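Local coordinates for protein putative peptidase (Chlamydophila abortus, PDB 3CE2) that is a putative zinc-dependent oligopeptidase of the M3B family, which probably cleaves small peptides, at residues L92-D97 with E102-L107; S293-Y298 with G510-F515; F299-R304 with Q604-L609. All coordinates share one frame; numbering follows the deposited sequence.

Contact 1: residues L92-D97 with E102-L107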
ATOM      1  N   LEU A  92     -11.235  -0.984  17.294  1.00 47.39           N
ATOM      2  CA  LEU A  92     -12.485  -1.159  16.578  1.00 47.66           C
ATOM      3  C   LEU A  92     -13.594  -0.435  17.336  1.00 52.09           C
ATOM      4  O   LEU A  92     -14.460   0.181  16.720  1.00 54.94           O
ATOM      5  CB  LEU A  92     -12.839  -2.645  16.442  1.00 43.23           C
ATOM      6  CG  LEU A  92     -12.028  -3.604  15.575  1.00 44.69           C
ATOM      7  CD1 LEU A  92     -12.682  -4.998  15.630  1.00 46.09           C
ATOM      8  CD2 LEU A  92     -11.916  -3.114  14.141  1.00 42.04           C
ATOM      9  N   THR A  93     -13.568  -0.530  18.670  1.00 51.69           N
ATOM     10  CA  THR A  93     -14.586   0.093  19.531  1.00 55.72           C
ATOM     11  C   THR A  93     -14.555   1.619  19.370  1.00 50.13           C
ATOM     12  O   THR A  93     -15.578   2.251  19.118  1.00 51.62           O
ATOM     13  CB  THR A  93     -14.394  -0.314  21.033  1.00 59.62           C
ATOM     14  OG1 THR A  93     -14.735  -1.701  21.205  1.00 63.95           O
ATOM     15  CG2 THR A  93     -15.269   0.537  21.964  1.00 49.31           C
ATOM     16  N   HIS A  94     -13.357   2.179  19.483  1.00 39.57           N
ATOM     17  CA  HIS A  94     -13.091   3.578  19.249  1.00 41.59           C
ATOM     18  C   HIS A  94     -13.598   4.077  17.905  1.00 46.72           C
ATOM     19  O   HIS A  94     -14.089   5.184  17.802  1.00 53.30           O
ATOM     20  CB  HIS A  94     -11.587   3.819  19.376  1.00 45.71           C
ATOM     21  CG  HIS A  94     -11.144   5.186  18.959  1.00 54.55           C
ATOM     22  ND1 HIS A  94     -11.491   6.329  19.650  1.00 56.65           N
ATOM     23  CD2 HIS A  94     -10.349   5.593  17.938  1.00 58.56           C
ATOM     24  CE1 HIS A  94     -10.932   7.377  19.070  1.00 56.84           C
ATOM     25  NE2 HIS A  94     -10.233   6.960  18.029  1.00 54.67           N
ATOM     26  N   ASP A  95     -13.482   3.272  16.860  1.00 50.68           N
ATOM     27  CA  ASP A  95     -13.827   3.752  15.536  1.00 46.02           C
ATOM     28  C   ASP A  95     -15.329   3.816  15.308  1.00 51.45           C
ATOM     29  O   ASP A  95     -15.805   4.453  14.352  1.00 47.97           O
ATOM     30  CB  ASP A  95     -13.149   2.901  14.471  1.00 49.46           C
ATOM     31  CG  ASP A  95     -11.677   3.229  14.317  1.00 54.05           C
ATOM     32  OD1 ASP A  95     -11.227   4.237  14.905  1.00 58.75           O
ATOM     33  OD2 ASP A  95     -10.969   2.478  13.610  1.00 54.55           O
ATOM     34  N   GLN A  96     -16.084   3.158  16.183  1.00 55.59           N
ATOM     35  CA  GLN A  96     -17.545   3.228  16.112  1.00 58.43           C
ATOM     36  C   GLN A  96     -18.059   4.637  16.412  1.00 56.61           C
ATOM     37  O   GLN A  96     -19.088   5.056  15.870  1.00 55.68           O
ATOM     38  CB  GLN A  96     -18.168   2.230  17.077  1.00 56.91           C
ATOM     39  CG  GLN A  96     -18.149   0.830  16.542  1.00 53.65           C
ATOM     40  CD  GLN A  96     -18.283  -0.229  17.615  1.00 47.37           C
ATOM     41  OE1 GLN A  96     -18.238  -1.413  17.319  1.00 52.68           O
ATOM     42  NE2 GLN A  96     -18.426   0.188  18.860  1.00 37.68           N
ATOM     43  N   ASP A  97     -17.313   5.346  17.269  1.00 54.95           N
ATOM     44  CA  ASP A  97     -17.631   6.703  17.730  1.00 54.39           C
ATOM     45  C   ASP A  97     -16.367   7.360  18.299  1.00 46.73           C
ATOM     46  O   ASP A  97     -15.976   7.107  19.426  1.00 49.78           O
ATOM     47  CB  ASP A  97     -18.751   6.658  18.776  1.00 55.83           C
ATOM     48  CG  ASP A  97     -19.066   8.030  19.373  1.00 68.81           C
ATOM     49  OD1 ASP A  97     -18.494   9.068  18.931  1.00 68.95           O
ATOM     50  OD2 ASP A  97     -19.895   8.057  20.313  1.00 73.94           O
ATOM     51  N   GLU A 102     -14.518   6.826  26.898  1.00 56.82           N
ATOM     52  CA  GLU A 102     -14.015   5.519  27.290  1.00 53.83           C
ATOM     53  C   GLU A 102     -13.343   4.840  26.070  1.00 54.23           C
ATOM     54  O   GLU A 102     -12.224   4.330  26.165  1.00 47.80           O
ATOM     55  CB  GLU A 102     -15.167   4.691  27.826  1.00 52.70           C
ATOM     56  CG  GLU A 102     -14.753   3.417  28.461  1.00 62.29           C
ATOM     57  CD  GLU A 102     -15.950   2.565  28.787  1.00 68.52           C
ATOM     58  OE1 GLU A 102     -16.339   2.519  29.977  1.00 71.86           O
ATOM     59  OE2 GLU A 102     -16.514   1.961  27.848  1.00 67.26           O
ATOM     60  N   GLY A 103     -14.020   4.849  24.926  1.00 48.42           N
ATOM     61  CA  GLY A 103     -13.370   4.476  23.691  1.00 47.62           C
ATOM     62  C   GLY A 103     -11.940   4.974  23.694  1.00 48.14           C
ATOM     63  O   GLY A 103     -10.998   4.185  23.567  1.00 50.48           O
ATOM     64  N   ILE A 104     -11.773   6.286  23.855  1.00 46.26           N
ATOM     65  CA  ILE A 104     -10.466   6.921  23.734  1.00 42.88           C
ATOM     66  C   ILE A 104      -9.473   6.468  24.808  1.00 49.31           C
ATOM     67  O   ILE A 104      -8.271   6.333  24.534  1.00 52.50           O
ATOM     68  CB  ILE A 104     -10.585   8.443  23.812  1.00 44.61           C
ATOM     69  CG1 ILE A 104     -11.475   8.970  22.685  1.00 49.55           C
ATOM     70  CG2 ILE A 104      -9.192   9.110  23.821  1.00 38.94           C
ATOM     71  CD1 ILE A 104     -11.677  10.488  22.713  1.00 44.99           C
ATOM     72  N   ALA A 105      -9.957   6.256  26.028  1.00 51.31           N
ATOM     73  CA  ALA A 105      -9.064   5.918  27.143  1.00 56.85           C
ATOM     74  C   ALA A 105      -8.569   4.476  27.066  1.00 58.90           C
ATOM     75  O   ALA A 105      -7.385   4.206  27.328  1.00 62.80           O
ATOM     76  CB  ALA A 105      -9.741   6.170  28.477  1.00 53.90           C
ATOM     77  N   ASP A 106      -9.489   3.568  26.736  1.00 57.77           N
ATOM     78  CA  ASP A 106      -9.189   2.161  26.485  1.00 59.76           C
ATOM     79  C   ASP A 106      -8.042   2.061  25.485  1.00 58.39           C
ATOM     80  O   ASP A 106      -6.992   1.500  25.789  1.00 57.31           O
ATOM     81  CB  ASP A 106     -10.418   1.445  25.908  1.00 63.81           C
ATOM     82  CG  ASP A 106     -11.479   1.134  26.965  1.00 67.15           C
ATOM     83  OD1 ASP A 106     -11.193   1.292  28.183  1.00 64.30           O
ATOM     84  OD2 ASP A 106     -12.596   0.718  26.554  1.00 63.10           O
ATOM     85  N   LEU A 107      -8.243   2.631  24.300  1.00 51.81           N
ATOM     86  CA  LEU A 107      -7.222   2.621  23.267  1.00 54.22           C
ATOM     87  C   LEU A 107      -5.863   3.156  23.742  1.00 56.64           C
ATOM     88  O   LEU A 107      -4.821   2.608  23.403  1.00 62.59           O
ATOM     89  CB  LEU A 107      -7.704   3.422  22.057  1.00 50.38           C
ATOM     90  CG  LEU A 107      -6.767   3.511  20.858  1.00 47.83           C
ATOM     91  CD1 LEU A 107      -6.605   2.137  20.235  1.00 46.29           C
ATOM     92  CD2 LEU A 107      -7.339   4.478  19.842  1.00 50.41           C
TER

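Contact 2: residues S293-Y298 with G510-F515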
ATOM      1  N   SER A 293       4.651   2.526 -25.562  1.00 45.76           N
ATOM      2  CA  SER A 293       3.652   2.573 -26.635  1.00 45.30           C
ATOM      3  C   SER A 293       2.242   2.331 -26.098  1.00 41.90           C
ATOM      4  O   SER A 293       1.254   2.783 -26.677  1.00 36.25           O
ATOM      5  CB  SER A 293       3.984   1.591 -27.761  1.00 44.27           C
ATOM      6  OG  SER A 293       4.068   0.253 -27.279  1.00 49.20           O
ATOM      7  N   LEU A 294       2.141   1.630 -24.975  1.00 42.16           N
ATOM      8  CA  LEU A 294       0.820   1.380 -24.436  1.00 43.77           C
ATOM      9  C   LEU A 294       0.215   2.673 -23.917  1.00 42.88           C
ATOM     10  O   LEU A 294      -0.975   2.903 -24.061  1.00 49.03           O
ATOM     11  CB  LEU A 294       0.847   0.285 -23.370  1.00 46.00           C
ATOM     12  CG  LEU A 294       0.652  -1.131 -23.922  1.00 47.67           C
ATOM     13  CD1 LEU A 294       0.222  -2.056 -22.836  1.00 49.05           C
ATOM     14  CD2 LEU A 294      -0.391  -1.165 -25.018  1.00 51.52           C
ATOM     15  N   ILE A 295       1.047   3.533 -23.340  1.00 43.25           N
ATOM     16  CA  ILE A 295       0.602   4.862 -22.960  1.00 42.05           C
ATOM     17  C   ILE A 295       0.140   5.566 -24.228  1.00 41.83           C
ATOM     18  O   ILE A 295      -1.001   6.030 -24.311  1.00 41.59           O
ATOM     19  CB  ILE A 295       1.732   5.674 -22.243  1.00 45.30           C
ATOM     20  CG1 ILE A 295       2.025   5.100 -20.862  1.00 42.12           C
ATOM     21  CG2 ILE A 295       1.365   7.135 -22.069  1.00 38.05           C
ATOM     22  CD1 ILE A 295       3.348   5.570 -20.321  1.00 47.79           C
ATOM     23  N   THR A 296       1.010   5.615 -25.233  1.00 40.61           N
ATOM     24  CA  THR A 296       0.649   6.266 -26.491  1.00 41.81           C
ATOM     25  C   THR A 296      -0.716   5.796 -26.986  1.00 46.55           C
ATOM     26  O   THR A 296      -1.572   6.617 -27.280  1.00 48.79           O
ATOM     27  CB  THR A 296       1.671   5.984 -27.566  1.00 45.62           C
ATOM     28  OG1 THR A 296       2.990   6.110 -27.019  1.00 46.45           O
ATOM     29  CG2 THR A 296       1.504   6.942 -28.677  1.00 38.80           C
ATOM     30  N   LYS A 297      -0.941   4.486 -27.053  1.00 47.54           N
ATOM     31  CA  LYS A 297      -2.238   3.983 -27.539  1.00 54.37           C
ATOM     32  C   LYS A 297      -3.401   4.552 -26.758  1.00 51.19           C
ATOM     33  O   LYS A 297      -4.305   5.150 -27.340  1.00 54.32           O
ATOM     34  CB  LYS A 297      -2.324   2.454 -27.485  1.00 61.55           C
ATOM     35  CG  LYS A 297      -2.063   1.755 -28.798  1.00 68.34           C
ATOM     36  CD  LYS A 297      -1.868   0.249 -28.587  1.00 77.97           C
ATOM     37  CE  LYS A 297      -1.578  -0.481 -29.911  1.00 82.80           C
ATOM     38  NZ  LYS A 297      -0.843  -1.757 -29.693  1.00 82.80           N
ATOM     39  N   TYR A 298      -3.364   4.358 -25.437  1.00 47.59           N
ATOM     40  CA  TYR A 298      -4.493   4.690 -24.565  1.00 45.53           C
ATOM     41  C   TYR A 298      -4.833   6.152 -24.608  1.00 45.28           C
ATOM     42  O   TYR A 298      -5.993   6.496 -24.803  1.00 50.83           O
ATOM     43  CB  TYR A 298      -4.239   4.293 -23.103  1.00 47.81           C
ATOM     44  CG  TYR A 298      -5.361   4.716 -22.167  1.00 45.83           C
ATOM     45  CD1 TYR A 298      -6.698   4.436 -22.477  1.00 40.25           C
ATOM     46  CD2 TYR A 298      -5.089   5.397 -20.971  1.00 47.31           C
ATOM     47  CE1 TYR A 298      -7.735   4.817 -21.623  1.00 41.59           C
ATOM     48  CE2 TYR A 298      -6.121   5.787 -20.109  1.00 42.91           C
ATOM     49  CZ  TYR A 298      -7.437   5.490 -20.444  1.00 44.94           C
ATOM     50  OH  TYR A 298      -8.448   5.856 -19.599  1.00 48.23           O
ATOM     51  N   GLY A 510       6.539  11.014 -24.450  1.00 43.59           N
ATOM     52  CA  GLY A 510       7.026  11.736 -25.638  1.00 44.23           C
ATOM     53  C   GLY A 510       6.209  11.589 -26.916  1.00 51.12           C
ATOM     54  O   GLY A 510       5.987  12.563 -27.638  1.00 51.51           O
ATOM     55  N   GLU A 511       5.748  10.381 -27.207  1.00 48.42           N
ATOM     56  CA  GLU A 511       5.004  10.179 -28.438  1.00 52.10           C
ATOM     57  C   GLU A 511       3.578  10.682 -28.379  1.00 49.38           C
ATOM     58  O   GLU A 511       2.867  10.582 -29.362  1.00 53.46           O
ATOM     59  CB  GLU A 511       4.990   8.697 -28.849  1.00 58.41           C
ATOM     60  CG  GLU A 511       6.369   8.106 -29.132  1.00 67.80           C
ATOM     61  CD  GLU A 511       7.210   8.993 -30.040  1.00 75.52           C
ATOM     62  OE1 GLU A 511       6.905   9.076 -31.253  1.00 75.93           O
ATOM     63  OE2 GLU A 511       8.180   9.608 -29.540  1.00 80.26           O
ATOM     64  N   ILE A 512       3.111  11.194 -27.251  1.00 46.34           N
ATOM     65  CA  ILE A 512       1.685  11.548 -27.213  1.00 43.91           C
ATOM     66  C   ILE A 512       1.403  12.878 -26.536  1.00 48.58           C
ATOM     67  O   ILE A 512       0.493  13.596 -26.934  1.00 47.57           O
ATOM     68  CB  ILE A 512       0.829  10.424 -26.566  1.00 42.41           C
ATOM     69  CG1 ILE A 512      -0.658  10.761 -26.601  1.00 38.96           C
ATOM     70  CG2 ILE A 512       1.258  10.190 -25.117  1.00 42.57           C
ATOM     71  CD1 ILE A 512      -1.176  11.236 -27.948  1.00 45.17           C
ATOM     72  N   ILE A 513       2.180  13.197 -25.503  1.00 53.50           N
ATOM     73  CA  ILE A 513       1.899  14.360 -24.666  1.00 47.08           C
ATOM     74  C   ILE A 513       2.589  15.599 -25.206  1.00 47.53           C
ATOM     75  O   ILE A 513       3.769  15.560 -25.572  1.00 41.23           O
ATOM     76  CB  ILE A 513       2.359  14.133 -23.191  1.00 44.07           C
ATOM     77  CG1 ILE A 513       1.535  13.024 -22.538  1.00 42.76           C
ATOM     78  CG2 ILE A 513       2.180  15.413 -22.370  1.00 39.46           C
ATOM     79  CD1 ILE A 513       0.153  13.486 -22.148  1.00 34.01           C
ATOM     80  N   THR A 514       1.858  16.706 -25.232  1.00 44.31           N
ATOM     81  CA  THR A 514       2.474  17.985 -25.483  1.00 47.29           C
ATOM     82  C   THR A 514       2.840  18.601 -24.130  1.00 48.19           C
ATOM     83  O   THR A 514       1.983  18.766 -23.268  1.00 49.03           O
ATOM     84  CB  THR A 514       1.490  18.892 -26.209  1.00 53.90           C
ATOM     85  OG1 THR A 514       1.136  18.292 -27.466  1.00 55.90           O
ATOM     86  CG2 THR A 514       2.068  20.327 -26.388  1.00 44.85           C
ATOM     87  N   PHE A 515       4.108  18.927 -23.942  1.00 44.09           N
ATOM     88  CA  PHE A 515       4.565  19.464 -22.672  1.00 48.26           C
ATOM     89  C   PHE A 515       4.208  20.919 -22.502  1.00 46.07           C
ATOM     90  O   PHE A 515       4.102  21.641 -23.471  1.00 51.63           O
ATOM     91  CB  PHE A 515       6.075  19.287 -22.519  1.00 49.70           C
ATOM     92  CG  PHE A 515       6.497  17.862 -22.464  1.00 54.42           C
ATOM     93  CD1 PHE A 515       5.548  16.854 -22.316  1.00 58.53           C
ATOM     94  CD2 PHE A 515       7.832  17.511 -22.530  1.00 63.59           C
ATOM     95  CE1 PHE A 515       5.909  15.512 -22.255  1.00 55.94           C
ATOM     96  CE2 PHE A 515       8.211  16.156 -22.472  1.00 68.75           C
ATOM     97  CZ  PHE A 515       7.226  15.159 -22.338  1.00 58.89           C
TER

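Contact 3: residues F299-R304 with Q604-L609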
ATOM      1  N   PHE A 299      -3.829   7.008 -24.423  1.00 43.13           N
ATOM      2  CA  PHE A 299      -4.053   8.449 -24.460  1.00 43.49           C
ATOM      3  C   PHE A 299      -4.608   8.994 -25.781  1.00 46.97           C
ATOM      4  O   PHE A 299      -5.398   9.930 -25.761  1.00 50.68           O
ATOM      5  CB  PHE A 299      -2.809   9.221 -24.029  1.00 45.42           C
ATOM      6  CG  PHE A 299      -2.486   9.087 -22.566  1.00 46.07           C
ATOM      7  CD1 PHE A 299      -3.411   8.523 -21.679  1.00 46.03           C
ATOM      8  CD2 PHE A 299      -1.276   9.559 -22.063  1.00 49.39           C
ATOM      9  CE1 PHE A 299      -3.130   8.395 -20.317  1.00 41.43           C
ATOM     10  CE2 PHE A 299      -0.973   9.440 -20.694  1.00 49.93           C
ATOM     11  CZ  PHE A 299      -1.909   8.851 -19.820  1.00 45.80           C
ATOM     12  N   SER A 300      -4.232   8.428 -26.929  1.00 47.80           N
ATOM     13  CA  SER A 300      -4.798   8.936 -28.191  1.00 48.63           C
ATOM     14  C   SER A 300      -6.272   8.616 -28.259  1.00 51.06           C
ATOM     15  O   SER A 300      -7.065   9.389 -28.804  1.00 49.19           O
ATOM     16  CB  SER A 300      -4.131   8.328 -29.413  1.00 51.79           C
ATOM     17  OG  SER A 300      -2.899   7.763 -29.058  1.00 59.19           O
ATOM     18  N   ILE A 301      -6.654   7.460 -27.739  1.00 47.15           N
ATOM     19  CA  ILE A 301      -8.067   7.176 -27.691  1.00 48.50           C
ATOM     20  C   ILE A 301      -8.730   8.292 -26.918  1.00 50.14           C
ATOM     21  O   ILE A 301      -9.721   8.853 -27.359  1.00 56.48           O
ATOM     22  CB  ILE A 301      -8.351   5.861 -26.992  1.00 51.17           C
ATOM     23  CG1 ILE A 301      -7.781   4.710 -27.814  1.00 51.73           C
ATOM     24  CG2 ILE A 301      -9.842   5.707 -26.755  1.00 45.52           C
ATOM     25  CD1 ILE A 301      -8.008   3.372 -27.176  1.00 56.12           C
ATOM     26  N   LYS A 302      -8.171   8.627 -25.759  1.00 53.70           N
ATOM     27  CA  LYS A 302      -8.718   9.716 -24.950  1.00 51.51           C
ATOM     28  C   LYS A 302      -8.731  11.018 -25.740  1.00 47.82           C
ATOM     29  O   LYS A 302      -9.742  11.703 -25.743  1.00 52.67           O
ATOM     30  CB  LYS A 302      -7.964   9.889 -23.627  1.00 50.21           C
ATOM     31  CG  LYS A 302      -8.444   8.987 -22.506  1.00 54.86           C
ATOM     32  CD  LYS A 302      -8.185   9.656 -21.140  1.00 64.49           C
ATOM     33  CE  LYS A 302      -9.054   9.086 -20.024  1.00 63.70           C
ATOM     34  NZ  LYS A 302      -8.752   9.747 -18.736  1.00 64.79           N
ATOM     35  N   GLN A 303      -7.631  11.345 -26.424  1.00 41.72           N
ATOM     36  CA  GLN A 303      -7.596  12.544 -27.288  1.00 46.94           C
ATOM     37  C   GLN A 303      -8.650  12.584 -28.410  1.00 52.74           C
ATOM     38  O   GLN A 303      -9.346  13.594 -28.562  1.00 58.44           O
ATOM     39  CB  GLN A 303      -6.215  12.782 -27.892  1.00 38.87           C
ATOM     40  CG  GLN A 303      -6.197  14.007 -28.758  1.00 39.52           C
ATOM     41  CD  GLN A 303      -4.868  14.218 -29.505  1.00 49.74           C
ATOM     42  OE1 GLN A 303      -3.899  13.473 -29.339  1.00 45.00           O
ATOM     43  NE2 GLN A 303      -4.826  15.263 -30.325  1.00 55.77           N
ATOM     44  N   ARG A 304      -8.766  11.515 -29.202  1.00 58.41           N
ATOM     45  CA  ARG A 304      -9.777  11.475 -30.270  1.00 66.31           C
ATOM     46  C   ARG A 304     -11.167  11.587 -29.680  1.00 63.89           C
ATOM     47  O   ARG A 304     -12.040  12.238 -30.245  1.00 69.96           O
ATOM     48  CB  ARG A 304      -9.685  10.205 -31.128  1.00 68.05           C
ATOM     49  CG  ARG A 304      -8.643  10.267 -32.231  1.00 73.16           C
ATOM     50  CD  ARG A 304      -8.577   8.965 -33.060  1.00 77.67           C
ATOM     51  NE  ARG A 304      -7.569   8.026 -32.545  1.00 86.06           N
ATOM     52  CZ  ARG A 304      -7.855   6.856 -31.964  1.00 88.53           C
ATOM     53  NH1 ARG A 304      -9.124   6.469 -31.839  1.00 86.43           N
ATOM     54  NH2 ARG A 304      -6.875   6.069 -31.510  1.00 84.31           N
ATOM     55  N   GLN A 604      -8.173  -2.328 -26.483  1.00 57.52           N
ATOM     56  CA  GLN A 604      -8.865  -2.692 -27.720  1.00 60.30           C
ATOM     57  C   GLN A 604     -10.368  -2.691 -27.561  1.00 60.15           C
ATOM     58  O   GLN A 604     -11.063  -2.194 -28.434  1.00 62.45           O
ATOM     59  CB  GLN A 604      -8.405  -4.043 -28.259  1.00 62.76           C
ATOM     60  CG  GLN A 604      -7.054  -4.002 -28.951  1.00 69.74           C
ATOM     61  CD  GLN A 604      -6.472  -5.408 -29.161  1.00 76.70           C
ATOM     62  OE1 GLN A 604      -5.310  -5.562 -29.563  1.00 76.84           O
ATOM     63  NE2 GLN A 604      -7.281  -6.437 -28.882  1.00 74.22           N
ATOM     64  N   GLU A 605     -10.892  -3.231 -26.460  1.00 61.08           N
ATOM     65  CA  GLU A 605     -12.346  -3.117 -26.240  1.00 60.81           C
ATOM     66  C   GLU A 605     -12.770  -1.662 -26.333  1.00 59.23           C
ATOM     67  O   GLU A 605     -13.726  -1.337 -27.014  1.00 62.49           O
ATOM     68  CB  GLU A 605     -12.780  -3.660 -24.882  1.00 63.37           C
ATOM     69  CG  GLU A 605     -12.600  -5.144 -24.693  1.00 72.48           C
ATOM     70  CD  GLU A 605     -13.242  -5.638 -23.403  1.00 78.46           C
ATOM     71  OE1 GLU A 605     -14.215  -4.993 -22.946  1.00 80.19           O
ATOM     72  OE2 GLU A 605     -12.785  -6.671 -22.853  1.00 81.39           O
ATOM     73  N   LEU A 606     -12.037  -0.785 -25.650  1.00 63.56           N
ATOM     74  CA  LEU A 606     -12.411   0.624 -25.559  1.00 63.34           C
ATOM     75  C   LEU A 606     -12.341   1.264 -26.928  1.00 65.06           C
ATOM     76  O   LEU A 606     -13.236   2.018 -27.336  1.00 64.77           O
ATOM     77  CB  LEU A 606     -11.477   1.371 -24.606  1.00 60.13           C
ATOM     78  CG  LEU A 606     -11.716   2.888 -24.560  1.00 58.53           C
ATOM     79  CD1 LEU A 606     -13.063   3.197 -23.950  1.00 56.91           C
ATOM     80  CD2 LEU A 606     -10.628   3.617 -23.798  1.00 58.74           C
ATOM     81  N   SER A 607     -11.255   0.942 -27.625  1.00 62.37           N
ATOM     82  CA  SER A 607     -10.955   1.490 -28.933  1.00 58.90           C
ATOM     83  C   SER A 607     -12.070   1.215 -29.934  1.00 60.47           C
ATOM     84  O   SER A 607     -12.393   2.052 -30.756  1.00 62.87           O
ATOM     85  CB  SER A 607      -9.645   0.917 -29.449  1.00 51.65           C
ATOM     86  OG  SER A 607      -9.134   1.738 -30.468  1.00 51.33           O
ATOM     87  N   SER A 608     -12.681   0.052 -29.862  1.00 64.20           N
ATOM     88  CA  SER A 608     -13.754  -0.212 -30.786  1.00 70.54           C
ATOM     89  C   SER A 608     -15.145   0.091 -30.193  1.00 73.82           C
ATOM     90  O   SER A 608     -16.163  -0.327 -30.727  1.00 80.88           O
ATOM     91  CB  SER A 608     -13.645  -1.633 -31.349  1.00 70.67           C
ATOM     92  OG  SER A 608     -13.690  -2.584 -30.309  1.00 71.33           O
ATOM     93  N   LEU A 609     -15.203   0.830 -29.096  1.00 75.11           N
ATOM     94  CA  LEU A 609     -16.496   1.324 -28.642  1.00 73.54           C
ATOM     95  C   LEU A 609     -16.713   2.704 -29.241  1.00 78.92           C
ATOM     96  O   LEU A 609     -17.844   3.147 -29.440  1.00 82.52           O
ATOM     97  CB  LEU A 609     -16.581   1.378 -27.120  1.00 71.94           C
ATOM     98  CG  LEU A 609     -16.906   0.077 -26.395  1.00 69.18           C
ATOM     99  CD1 LEU A 609     -17.262   0.380 -24.953  1.00 69.68           C
ATOM    100  CD2 LEU A 609     -18.034  -0.656 -27.072  1.00 66.82           C
TER

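Contact 1: residues L92-D97 with E102-L107
His-94 packs on Gly-103, Ile-104 and Leu-107, its ring against the last two. The tight part is one face of the ring. There Leu-107 CD2 sits over it in a CH-pi contact, 4.1 Å from the ring centroid and 27° off the normal. The nearest ring atom to that methyl is His-94 CD2, at 3.7 Å. Both side chains extend from their helices in the same way. His-94 CG lies anti to its own N (chi1 171°), and Leu-107 CG does likewise. Close by, the chains approach at buried Gly-103, whose CA is 4.5 Å from the CA of His-94. No side chain on Gly-103 stands between the two backbones at this point. The arrangement is an antiparallel helical hairpin. Helix 66-96 ends here, a short turn follows, and helix 101-120 runs back. The two short helical segments make an angle of 155°, with their axes 8.5 Å apart at closest approach. Toward Ile-104, at the partly exposed margin, the contact is looser. Ile-104 CG1 approaches the ring obliquely, near ND1 and CE1 of His-94, 4.0 Å from CE1. Polar neighbours tie the hairpin to the surrounding chain: Asp-106 forms a salt bridge with Arg-33, and Asp-95 forms one with Arg-371. Leu-107 also rests on His-91 and Tyr-87, one and two turns before His-94.

Contact 2: residues S293-Y298 with G510-F515
A helix packs here against the loop that follows another helix, within the largely helical body of an M3-family peptidase. Helix 292-306 supplies Ile-295 and Thr-296. The loop after helix 494-509 supplies Glu-511 and Ile-512. The backbones are closest at Thr-296 and Ile-512, whose CA atoms are 5.4 Å apart. Thr-296 lies against both loop residues. Its OG1 is 3.7 Å from Glu-511 CB. Beside it, the CG2 methyl of Thr-296 stands 3.9 Å from both Glu-511 CB and Glu-511 O, and also meets Ile-512 CB. Glu-511 bends at chi2 (-48°), and its carboxylate leads away from the helix, so of the side chain it is the CB methylene that touches. Thr-296 OG1 has a weak hydrogen bond to Ser-292 O, one turn earlier in its own helix. Deeper in, Ile-295 is buried and also packs on Phe-466 and Phe-470 of helix 451-487. Thr-514 shares backbone hydrogen bonds with Phe-311, between the zinc ligands Asp-310 and His-312, and the side chain of Ile-512 is about 8 Å from that of Asp-310. Ile-512 CG1 is anti to its N (chi1 -177°), which places CG2 between N and the carbonyl carbon; this CG2 meets Ile-295 CG2 at 4.3 Å.

Contact 3: residues F299-R304 with Q604-L609
This is a small, mostly apolar contact between two helices, near the C-terminal end of the modelled chain. One side chain of helix 292-306, Ile-301, meets two consecutive residues at the end of helix 590-607. The two branches of Ile-301 divide the work. Its CG2 methyl packs on Leu-606, 3.7 Å from Leu-606 CD2 and 4.0 Å from Leu-606 CG. Its longer branch ends on Ser-607, with Ile-301 CD1 at 3.7 Å from Ser-607 CB. Ser-607 OG lies 3.8 Å from the same CD1. The torsion of Ile-301 sets this split: CG2 is anti to the backbone N, while CG1 lies beside it (chi1 -66°). CG1 then runs straight on to CD1, with chi2 at 179°. Ile-301 and Leu-606 are both buried, whereas Ser-607 stays partly exposed. The contact joins residues more than 300 positions apart in sequence in this largely helical M3B-family protein, where the last helix lies against helix 292-306. The end of that last helix is held by its own bonds. Gln-604 O accepts from Ser-608 N at 3.1 Å and from Ser-608 OG at 3.3 Å, on opposite faces of its carbonyl plane. Helix 451-487 lies beside both segments: Leu-609 touches Lys-454, Ile-455 and Leu-458, and Lys-302 packs on Thr-459 and forms a salt bridge with Asp-463.

In the fold
Contacts 2 and 3 are neighbours on helix 292-306, with centres 13 Å apart. Contact 2 uses its first half and contact 3 its second, though each half also touches the other's partner. They also touch directly: Ile-512 CG1 lies 3.7 Å from Phe-299 CB, and Tyr-298 CE1 lies 3.8 Å from Leu-606 CD2. Contact 1 is remote. Its centre is 49 Å from each of the others, on the opposite side of the chain's centre. The zinc held by His-402, His-406 and Glu-430, in an HExxH arrangement, marks the probable catalytic site. The zinc on Asp-310 and His-312 is a separate site, about 11 Å from the side chain of Ile-512 in contact 2.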